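Local coordinates for protein methyltransferase (Pectobacterium atrosepticum SCRI1043, PDB 2P7I) that probably transfers a methyl group from S-adenosylmethionine to a substrate not yet identified, at residues K220-L223 / D224-Q228; V28-P31 / F32-R35; F207-D210 / Q211-Q214; Y227-G230 / Q231-P234. One frame throughout, in Å; residues are numbered along the deposited sequence. Where two conformers were deposited one is given.

Interaction 1 of 4, residues K220-L223 / D224-Q228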
loop_
_atom_site.group_PDB
_atom_site.type_symbol
_atom_site.label_atom_id
_atom_site.label_comp_id
_atom_site.label_asym_id
_atom_site.label_seq_id
_atom_site.Cartn_x
_atom_site.Cartn_y
_atom_site.Cartn_z
ATOM N N LYS B 220 2.260 -22.569 -11.872
ATOM C CA LYS B 220 0.856 -22.313 -11.590
ATOM C C LYS B 220 0.714 -21.834 -10.155
ATOM O O LYS B 220 -0.135 -21.023 -9.864
ATOM C CB LYS B 220 -0.021 -23.538 -11.907
ATOM C CG LYS B 220 -0.373 -24.463 -10.743
ATOM C CD LYS B 220 -1.878 -24.819 -10.740
ATOM C CE LYS B 220 -2.459 -24.939 -9.319
ATOM N NZ LYS B 220 -3.841 -24.371 -9.231
ATOM N N GLU B 221 1.584 -22.315 -9.288
ATOM C CA GLU B 221 1.566 -21.913 -7.892
ATOM C C GLU B 221 1.943 -20.440 -7.703
ATOM O O GLU B 221 1.495 -19.797 -6.752
ATOM C CB GLU B 221 2.515 -22.786 -7.097
ATOM C CG GLU B 221 2.032 -24.245 -6.918
ATOM C CD GLU B 221 2.209 -25.119 -8.157
ATOM O OE1 GLU B 221 3.087 -24.838 -8.997
ATOM O OE2 GLU B 221 1.461 -26.104 -8.291
ATOM N N TYR B 222 2.807 -19.945 -8.587
ATOM C CA TYR B 222 3.257 -18.581 -8.545
ATOM C C TYR B 222 2.062 -17.735 -8.927
ATOM O O TYR B 222 1.798 -16.718 -8.312
ATOM C CB TYR B 222 4.423 -18.307 -9.510
ATOM C CG TYR B 222 4.753 -16.824 -9.622
ATOM C CD1 TYR B 222 5.557 -16.203 -8.681
ATOM C CD2 TYR B 222 4.213 -16.037 -10.644
ATOM C CE1 TYR B 222 5.831 -14.831 -8.769
ATOM C CE2 TYR B 222 4.483 -14.678 -10.737
ATOM C CZ TYR B 222 5.291 -14.085 -9.781
ATOM O OH TYR B 222 5.545 -12.727 -9.855
ATOM N N LEU B 223 1.344 -18.164 -9.961
ATOM C CA LEU B 223 0.150 -17.407 -10.336
ATOM C C LEU B 223 -0.902 -17.368 -9.205
ATOM O O LEU B 223 -1.465 -16.318 -8.913
ATOM C CB LEU B 223 -0.448 -17.958 -11.618
ATOM C CG LEU B 223 0.463 -17.883 -12.834
ATOM C CD1 LEU B 223 -0.179 -18.655 -13.980
ATOM C CD2 LEU B 223 0.726 -16.453 -13.184
ATOM N N ASP B 224 -1.138 -18.500 -8.563
ATOM C CA ASP B 224 -2.061 -18.598 -7.449
ATOM C C ASP B 224 -1.611 -17.641 -6.346
ATOM O O ASP B 224 -2.408 -16.938 -5.753
ATOM C CB ASP B 224 -2.118 -20.032 -6.871
ATOM C CG ASP B 224 -2.944 -20.995 -7.722
ATOM O OD1 ASP B 224 -3.825 -20.538 -8.489
ATOM O OD2 ASP B 224 -2.711 -22.222 -7.593
ATOM N N GLY B 225 -0.302 -17.575 -6.134
ATOM C CA GLY B 225 0.253 -16.625 -5.153
ATOM C C GLY B 225 -0.065 -15.162 -5.472
ATOM O O GLY B 225 -0.298 -14.338 -4.563
ATOM N N CYS B 226 -0.060 -14.825 -6.752
ATOM C CA CYS B 226 -0.388 -13.487 -7.194
ATOM C C CYS B 226 -1.838 -13.203 -6.935
ATOM O O CYS B 226 -2.191 -12.080 -6.639
ATOM C CB CYS B 226 -0.111 -13.319 -8.680
ATOM S SG CYS B 226 1.680 -13.324 -9.123
ATOM N N TYR B 227 -2.693 -14.183 -7.182
ATOM C CA TYR B 227 -4.105 -14.053 -6.809
ATOM C C TYR B 227 -4.294 -13.834 -5.296
ATOM O O TYR B 227 -5.065 -12.957 -4.828
ATOM C CB TYR B 227 -4.870 -15.292 -7.290
ATOM C CG TYR B 227 -6.297 -15.334 -6.796
ATOM C CD1 TYR B 227 -7.273 -14.525 -7.374
ATOM C CD2 TYR B 227 -6.659 -16.142 -5.738
ATOM C CE1 TYR B 227 -8.601 -14.559 -6.936
ATOM C CE2 TYR B 227 -7.994 -16.169 -5.274
ATOM C CZ TYR B 227 -8.953 -15.365 -5.864
ATOM O OH TYR B 227 -10.262 -15.378 -5.405
ATOM N N GLN B 228 -3.638 -14.661 -4.511
ATOM C CA GLN B 228 -3.750 -14.602 -3.071
ATOM C C GLN B 228 -3.243 -13.253 -2.550
ATOM O O GLN B 228 -3.898 -12.612 -1.739
ATOM C CB GLN B 228 -2.952 -15.709 -2.419
ATOM C CG GLN B 228 -3.490 -17.102 -2.627
ATOM C CD GLN B 228 -2.458 -18.131 -2.121
ATOM O OE1 GLN B 228 -2.397 -18.436 -0.937
ATOM N NE2 GLN B 228 -1.599 -18.549 -2.986
#

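Interaction 2 of 4, residues V28-P31 / F32-R35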
loop_
_atom_site.group_PDB
_atom_site.type_symbol
_atom_site.label_atom_id
_atom_site.label_comp_id
_atom_site.label_asym_id
_atom_site.label_seq_id
_atom_site.Cartn_x
_atom_site.Cartn_y
_atom_site.Cartn_z
ATOM N N VAL B 28 -5.525 -16.804 -17.688
ATOM C CA VAL B 28 -5.155 -16.517 -16.305
ATOM C C VAL B 28 -6.275 -15.726 -15.626
ATOM O O VAL B 28 -6.805 -16.138 -14.578
ATOM C CB VAL B 28 -3.789 -15.793 -16.194
ATOM C CG1 VAL B 28 -3.558 -15.312 -14.767
ATOM C CG2 VAL B 28 -2.643 -16.697 -16.636
HETATM N N MSE B 29 -6.687 -14.618 -16.226
HETATM C CA MSE B 29 -7.626 -13.756 -15.541
HETATM C C MSE B 29 -9.051 -14.306 -15.436
HETATM O O MSE B 29 -9.708 -14.116 -14.402
HETATM C CB MSE B 29 -7.624 -12.384 -16.191
HETATM C CG MSE B 29 -6.360 -11.556 -16.011
HETATM SE SE MSE B 29 -5.936 -11.268 -14.176
HETATM C CE MSE B 29 -7.508 -10.242 -13.802
ATOM N N HIS B 30 -9.568 -14.933 -16.500
ATOM C CA HIS B 30 -10.928 -15.494 -16.450
ATOM C C HIS B 30 -11.109 -16.494 -15.300
ATOM O O HIS B 30 -12.036 -16.376 -14.527
ATOM C CB HIS B 30 -11.343 -16.104 -17.781
ATOM C CG HIS B 30 -11.711 -15.103 -18.827
ATOM N ND1 HIS B 30 -12.242 -15.467 -20.045
ATOM C CD2 HIS B 30 -11.633 -13.751 -18.845
ATOM C CE1 HIS B 30 -12.484 -14.390 -20.763
ATOM N NE2 HIS B 30 -12.119 -13.336 -20.063
ATOM N N PRO B 31 -10.223 -17.489 -15.184
ATOM C CA PRO B 31 -10.377 -18.391 -14.035
ATOM C C PRO B 31 -10.282 -17.756 -12.632
ATOM O O PRO B 31 -11.036 -18.136 -11.746
ATOM C CB PRO B 31 -9.288 -19.468 -14.269
ATOM C CG PRO B 31 -8.399 -18.936 -15.315
ATOM C CD PRO B 31 -9.174 -17.931 -16.116
ATOM N N PHE B 32 -9.388 -16.802 -12.438
ATOM C CA PHE B 32 -9.279 -16.105 -11.161
ATOM C C PHE B 32 -10.496 -15.238 -10.909
ATOM O O PHE B 32 -10.901 -15.087 -9.770
ATOM C CB PHE B 32 -7.985 -15.286 -11.081
ATOM C CG PHE B 32 -6.762 -16.121 -10.844
ATOM C CD1 PHE B 32 -6.736 -17.071 -9.830
ATOM C CD2 PHE B 32 -5.636 -15.957 -11.614
ATOM C CE1 PHE B 32 -5.620 -17.845 -9.589
ATOM C CE2 PHE B 32 -4.499 -16.758 -11.374
ATOM C CZ PHE B 32 -4.509 -17.697 -10.358
HETATM N N MSE B 33 -11.091 -14.696 -11.960
HETATM C CA MSE B 33 -12.319 -13.926 -11.789
HETATM C C MSE B 33 -13.439 -14.833 -11.243
HETATM O O MSE B 33 -14.158 -14.461 -10.312
HETATM C CB MSE B 33 -12.739 -13.311 -13.128
HETATM C CG MSE B 33 -12.020 -12.023 -13.465
HETATM SE SE MSE B 33 -12.484 -11.498 -15.271
HETATM C CE MSE B 33 -11.314 -10.061 -15.353
ATOM N N VAL B 34 -13.602 -16.023 -11.822
ATOM C CA VAL B 34 -14.577 -16.993 -11.336
ATOM C C VAL B 34 -14.257 -17.389 -9.886
ATOM O O VAL B 34 -15.152 -17.434 -9.062
ATOM C CB VAL B 34 -14.695 -18.220 -12.281
ATOM C CG1 VAL B 34 -15.617 -19.283 -11.686
ATOM C CG2 VAL B 34 -15.229 -17.767 -13.625
ATOM N N ARG B 35 -12.992 -17.650 -9.566
ATOM C CA ARG B 35 -12.581 -17.872 -8.162
ATOM C C ARG B 35 -13.042 -16.712 -7.252
ATOM O O ARG B 35 -13.600 -16.934 -6.196
ATOM C CB ARG B 35 -11.052 -18.092 -8.027
ATOM C CG ARG B 35 -10.602 -19.548 -7.753
ATOM C CD ARG B 35 -9.036 -19.683 -7.560
ATOM N NE ARG B 35 -8.516 -19.601 -6.168
ATOM C CZ ARG B 35 -7.215 -19.722 -5.834
ATOM N NH1 ARG B 35 -6.294 -19.889 -6.776
ATOM N NH2 ARG B 35 -6.804 -19.646 -4.563
#

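Interaction 3 of 4, residues F207-D210 / Q211-Q214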
loop_
_atom_site.group_PDB
_atom_site.type_symbol
_atom_site.label_atom_id
_atom_site.label_comp_id
_atom_site.label_asym_id
_atom_site.label_seq_id
_atom_site.Cartn_x
_atom_site.Cartn_y
_atom_site.Cartn_z
ATOM N N PHE B 207 1.822 -8.301 -22.822
ATOM C CA PHE B 207 2.769 -8.733 -23.842
ATOM C C PHE B 207 3.893 -9.544 -23.209
ATOM O O PHE B 207 4.369 -10.508 -23.798
ATOM C CB PHE B 207 3.271 -7.557 -24.690
ATOM C CG PHE B 207 4.414 -6.768 -24.091
ATOM C CD1 PHE B 207 4.175 -5.666 -23.287
ATOM C CD2 PHE B 207 5.734 -7.092 -24.398
ATOM C CE1 PHE B 207 5.222 -4.928 -22.764
ATOM C CE2 PHE B 207 6.786 -6.354 -23.879
ATOM C CZ PHE B 207 6.527 -5.272 -23.056
ATOM N N GLN B 208 4.270 -9.187 -21.977
ATOM C CA GLN B 208 5.300 -9.927 -21.267
ATOM C C GLN B 208 4.779 -11.268 -20.751
ATOM O O GLN B 208 5.480 -12.272 -20.840
ATOM C CB GLN B 208 5.901 -9.080 -20.151
ATOM C CG GLN B 208 6.492 -7.784 -20.680
ATOM C CD GLN B 208 6.885 -6.808 -19.594
ATOM O OE1 GLN B 208 6.155 -6.609 -18.614
ATOM N NE2 GLN B 208 8.035 -6.173 -19.771
ATOM N N TRP B 209 3.554 -11.284 -20.226
ATOM C CA TRP B 209 2.934 -12.521 -19.753
ATOM C C TRP B 209 2.869 -13.549 -20.871
ATOM O O TRP B 209 3.209 -14.696 -20.678
ATOM C CB TRP B 209 1.512 -12.283 -19.214
ATOM C CG TRP B 209 1.476 -11.624 -17.890
ATOM C CD1 TRP B 209 1.061 -10.368 -17.635
ATOM C CD2 TRP B 209 1.859 -12.192 -16.627
ATOM N NE1 TRP B 209 1.160 -10.102 -16.289
ATOM C CE2 TRP B 209 1.651 -11.203 -15.650
ATOM C CE3 TRP B 209 2.341 -13.437 -16.234
ATOM C CZ2 TRP B 209 1.931 -11.406 -14.292
ATOM C CZ3 TRP B 209 2.622 -13.648 -14.904
ATOM C CH2 TRP B 209 2.418 -12.640 -13.942
ATOM N N ASP B 210 2.436 -13.118 -22.041
ATOM C CA ASP B 210 2.191 -14.039 -23.128
ATOM C C ASP B 210 3.484 -14.698 -23.580
ATOM O O ASP B 210 3.474 -15.861 -23.968
ATOM C CB ASP B 210 1.482 -13.336 -24.282
ATOM C CG ASP B 210 0.096 -12.802 -23.882
ATOM O OD1 ASP B 210 -0.524 -13.310 -22.909
ATOM O OD2 ASP B 210 -0.373 -11.857 -24.552
ATOM N N GLN B 211 4.597 -13.975 -23.493
ATOM C CA GLN B 211 5.898 -14.564 -23.759
ATOM C C GLN B 211 6.343 -15.464 -22.620
ATOM O O GLN B 211 6.744 -16.584 -22.847
ATOM C CB GLN B 211 6.953 -13.489 -23.999
ATOM C CG GLN B 211 6.695 -12.587 -25.210
ATOM C CD GLN B 211 7.621 -11.379 -25.219
ATOM O OE1 GLN B 211 8.811 -11.509 -25.494
ATOM N NE2 GLN B 211 7.084 -10.202 -24.880
ATOM N N ILE B 212 6.248 -14.995 -21.384
ATOM C CA ILE B 212 6.790 -15.748 -20.259
ATOM C C ILE B 212 5.988 -17.035 -20.025
ATOM O O ILE B 212 6.527 -18.029 -19.536
ATOM C CB ILE B 212 6.825 -14.886 -18.971
ATOM C CG1 ILE B 212 7.875 -15.426 -18.000
ATOM C CG2 ILE B 212 5.446 -14.823 -18.348
ATOM C CD1 ILE B 212 8.105 -14.532 -16.788
ATOM N N LEU B 213 4.707 -17.016 -20.385
ATOM C CA LEU B 213 3.840 -18.168 -20.161
ATOM C C LEU B 213 4.189 -19.330 -21.101
ATOM O O LEU B 213 3.859 -20.473 -20.813
ATOM C CB LEU B 213 2.353 -17.788 -20.280
ATOM C CG LEU B 213 1.780 -16.993 -19.103
ATOM C CD1 LEU B 213 0.345 -16.540 -19.370
ATOM C CD2 LEU B 213 1.863 -17.798 -17.852
ATOM N N GLN B 214 4.882 -19.039 -22.198
ATOM C CA GLN B 214 5.399 -20.091 -23.073
ATOM C C GLN B 214 6.629 -20.776 -22.494
ATOM O O GLN B 214 7.088 -21.761 -23.047
ATOM C CB GLN B 214 5.748 -19.528 -24.442
ATOM C CG GLN B 214 4.570 -18.965 -25.193
ATOM C CD GLN B 214 4.994 -18.302 -26.490
ATOM O OE1 GLN B 214 4.691 -17.130 -26.737
ATOM N NE2 GLN B 214 5.716 -19.047 -27.324
#

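Interaction 4 of 4, residues Y227-G230 / Q231-P234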
loop_
_atom_site.group_PDB
_atom_site.type_symbol
_atom_site.label_atom_id
_atom_site.label_comp_id
_atom_site.label_asym_id
_atom_site.label_seq_id
_atom_site.Cartn_x
_atom_site.Cartn_y
_atom_site.Cartn_z
ATOM N N TYR B 227 -2.693 -14.183 -7.182
ATOM C CA TYR B 227 -4.105 -14.053 -6.809
ATOM C C TYR B 227 -4.294 -13.834 -5.296
ATOM O O TYR B 227 -5.065 -12.957 -4.828
ATOM C CB TYR B 227 -4.870 -15.292 -7.290
ATOM C CG TYR B 227 -6.297 -15.334 -6.796
ATOM C CD1 TYR B 227 -7.273 -14.525 -7.374
ATOM C CD2 TYR B 227 -6.659 -16.142 -5.738
ATOM C CE1 TYR B 227 -8.601 -14.559 -6.936
ATOM C CE2 TYR B 227 -7.994 -16.169 -5.274
ATOM C CZ TYR B 227 -8.953 -15.365 -5.864
ATOM O OH TYR B 227 -10.262 -15.378 -5.405
ATOM N N GLN B 228 -3.638 -14.661 -4.511
ATOM C CA GLN B 228 -3.750 -14.602 -3.071
ATOM C C GLN B 228 -3.243 -13.253 -2.550
ATOM O O GLN B 228 -3.898 -12.612 -1.739
ATOM C CB GLN B 228 -2.952 -15.709 -2.419
ATOM C CG GLN B 228 -3.490 -17.102 -2.627
ATOM C CD GLN B 228 -2.458 -18.131 -2.121
ATOM O OE1 GLN B 228 -2.397 -18.436 -0.937
ATOM N NE2 GLN B 228 -1.599 -18.549 -2.986
ATOM N N LEU B 229 -2.052 -12.845 -2.989
ATOM C CA LEU B 229 -1.514 -11.557 -2.541
ATOM C C LEU B 229 -2.309 -10.361 -3.028
ATOM O O LEU B 229 -2.408 -9.385 -2.314
ATOM C CB LEU B 229 -0.057 -11.391 -2.957
ATOM C CG LEU B 229 0.673 -10.224 -2.270
ATOM C CD1 LEU B 229 0.869 -10.479 -0.793
ATOM C CD2 LEU B 229 1.989 -9.949 -3.021
ATOM N N GLY B 230 -2.854 -10.427 -4.236
ATOM C CA GLY B 230 -3.692 -9.388 -4.778
ATOM C C GLY B 230 -4.839 -8.992 -3.907
ATOM O O GLY B 230 -5.179 -7.812 -3.821
ATOM N N GLN B 231 -5.475 -9.968 -3.263
ATOM C CA GLN B 231 -6.541 -9.632 -2.317
ATOM C C GLN B 231 -6.084 -8.698 -1.206
ATOM O O GLN B 231 -6.899 -7.939 -0.673
ATOM C CB GLN B 231 -7.156 -10.890 -1.713
ATOM C CG GLN B 231 -7.897 -11.700 -2.761
ATOM C CD GLN B 231 -8.530 -12.955 -2.213
ATOM O OE1 GLN B 231 -8.246 -13.351 -1.093
ATOM N NE2 GLN B 231 -9.345 -13.626 -3.047
ATOM N N GLN B 232 -4.801 -8.749 -0.847
ATOM C CA GLN B 232 -4.276 -7.896 0.202
ATOM C C GLN B 232 -3.897 -6.490 -0.314
ATOM O O GLN B 232 -3.677 -5.600 0.497
ATOM C CB GLN B 232 -3.052 -8.585 0.855
ATOM C CG GLN B 232 -3.415 -9.971 1.379
ATOM C CD GLN B 232 -2.329 -10.696 2.167
ATOM O OE1 GLN B 232 -1.191 -10.207 2.391
ATOM N NE2 GLN B 232 -2.696 -11.867 2.645
ATOM N N TYR B 233 -3.834 -6.311 -1.640
ATOM C CA TYR B 233 -3.490 -5.003 -2.225
ATOM C C TYR B 233 -4.432 -4.752 -3.416
ATOM O O TYR B 233 -4.003 -4.729 -4.557
ATOM C CB TYR B 233 -2.002 -4.971 -2.671
ATOM C CG TYR B 233 -1.027 -5.086 -1.540
ATOM C CD1 TYR B 233 -0.728 -3.995 -0.699
ATOM C CD2 TYR B 233 -0.470 -6.317 -1.241
ATOM C CE1 TYR B 233 0.132 -4.141 0.345
ATOM C CE2 TYR B 233 0.396 -6.465 -0.209
ATOM C CZ TYR B 233 0.708 -5.383 0.590
ATOM O OH TYR B 233 1.543 -5.580 1.652
ATOM N N PRO B 234 -5.742 -4.621 -3.134
ATOM C CA PRO B 234 -6.686 -4.425 -4.217
ATOM C C PRO B 234 -6.296 -3.343 -5.211
ATOM O O PRO B 234 -6.559 -3.477 -6.386
ATOM C CB PRO B 234 -7.963 -4.059 -3.461
ATOM C CG PRO B 234 -7.868 -4.864 -2.222
ATOM C CD PRO B 234 -6.432 -4.672 -1.851
#

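Interaction 1 of 4, residues K220-L223 / D224-Q228
K220 and D224 form an i to i+4 salt bridge on helix 220-230, the helix that leads to strand 237-245 of the Rossmann-like methyltransferase fold. NZ of K220 lies 2.9 Å from OD2 of D224. OD2 accepts through its syn lone pair, on the side of OD1. The lysine chain does not run straight to its partner. It bends at chi2, chi3 and chi4 and crosses the aspartate at a slant, and CE also closes on OD2, at 3.2 Å. In one of its two conformers, R35 of helix 24-37 makes a salt bridge to the other carboxylate oxygen, OD1. Where it does so, D224 has a cation on each oxygen, which would probably favour its charged form.

The backbone bonds are those of a regular alpha helix. N of D224 donates to O of K220, N of G225 to O of E221, N of C226 to O of Y222, and N of Y227 to O of L223. The last is 3.0 Å long and nearly straight at 163°.

The third kind of contact is sulfur-aromatic. Y222 holds CG anti to its own N (chi1 171°), which carries its ring to the C226 sulfur. The hydroxyl of Y222 bonds to O of A203 of the second subunit, which helps fix the ring. L204 and I151 of that subunit pack on Y222 and C226, so this face of the helix is an interface. SG of C226 sits obliquely to the Y222 ring, 4.0 Å from its centroid and 31° off the normal. Its closest ring atom is CE2, at 3.5 Å.

Interaction 2 of 4, residues V28-P31 / F32-R35
V28 and F32 run alongside each other in the same direction, one helical turn apart. CG1 of V28 meets CE2 of F32 at 3.8 Å. The valine carbonyl is closer still to the ring, with O of V28 3.2 Å from CD2 of F32. The two selenomethionines, M29 and M33, slant across each other. Their methyl ends meet, CE to CE, at 4.1 Å. M29 is folded at chi2 and chi3, while M33 is extended beyond CG; a curled chain thus meets a straight one.

The backbone sets this spacing. N of F32 makes only a weak bond to O of V28, at 3.4 Å. The helix is kinked at P31, whose N has no hydrogen to give to the turn before. The next bond, from N of M33 to O of M29, is back to 2.9 Å.

Further out, F200 of strand 192-201 packs on V28 and M29, and I199 on M29 and F32. The Y227 ring meets the F32 ring with planes about 10° apart. In the conformer given, NH1 of R35 lies in plane at the edge of the F32 ring. This is a proline-kinked helix packed between strand 192-201 and neighbouring helices of a Rossmann-like methyltransferase fold.

Interaction 3 of 4, residues F207-D210 / Q211-Q214
F207 is overlapped by the amide of Q211, one turn further along helix 206-212. This short helix follows strand 192-201 of the Rossmann-like fold. NE2 of Q211 lies 3.4 Å from CD2 of F207, and the ring and amide planes are 29° apart. CG of F207 sits between its N and carbonyl carbon (chi1 83°), a crowded position that puts the ring beside the Q211 amide. CG of Q208 packs against one face of the ring.

The amide is held by the F207 backbone. NE2 of Q211 donates to O of F207 at 2.9 Å. The acceptor lies in the amide plane, but the donor stands well above the carbonyl plane. N of Q211 reaches the same oxygen only weakly, at 3.5 Å. The glutamine side chain thus supplements a weak helical bond.

W209 and I212 run alongside each other on the buried side. The W209 ring stacks with F24 and meets F200 edge-to-face. I212 packs on I212 of the second subunit, so the helix also serves the interface. In the conformer given, CG2 of I212 lies 4.0 Å from CE3 of W209. N of L213 donates to O of W209 at 2.8 Å, and CG of L213 rests 3.1 Å from that oxygen.

Interaction 4 of 4, residues Y227-G230 / Q231-P234
Y227 and Q231 cross at a slant where helix 220-230 runs out. The ring and amide planes are 63° apart. NE2 of Q231 lies obliquely to the ring, 3.3 Å from CZ and 3.1 Å from OH of Y227. The angle is too poor for a hydrogen bond to that hydroxyl, so the pair is a packing contact. Q231 gets there with an extended chain, chi2 at 180°. Its other amide atom, OE1, accepts a hydrogen bond from R196 of the third subunit. That bond helps set how the amide is turned.

L229 and Y233 also meet obliquely. CG of L229 is anti to its own N (chi1 -167°), and CD1 touches CE2 of Y233 at 4.1 Å. CD2 of the tyrosine ring also lies 3.8 Å from O of L229, which is oblique to the ring. F201 of strand 192-201 packs on both side chains. OH of Y233 has a weak hydrogen bond to Q150 of the second subunit. The side chains here thus face two neighbouring copies.

The backbone shows the helix unwinding. N of Q231 still points back to O of Y227, but weakly, at 3.4 Å. N of Q232 then bonds to O of L229 at 2.9 Å, an i to i+3 step. N of Y233 bonds to O of G230 at 3.0 Å. Both donors stand above the carbonyl planes and not on a lone pair. The result is a helix C-terminus that passes into a type I beta turn, G230 to Y233, ahead of strand 237-245.

How the interactions relate
Interactions 1 and 4 overlap at Y227 and Q228 near the end of helix 220-230, with centres about 10 Å apart. Interaction 2 packs against this helix: CB of Y227 is 3.5 Å from CE1 of F32, and in the R35 conformer given NH1 of R35 lies 3.1 Å from OD1 of D224. Interaction 3 lies on the preceding helix and touches interaction 1 through CZ3 of W209 and CD2 of L223, 3.8 Å apart. It reaches interaction 2 where L213 packs on V28. Interactions 1, 3 and 4 all touch the second subunit. Beside interaction 2, the H30 side chain is about 4 Å from a bound Tris molecule, probably from the crystallisation liquor.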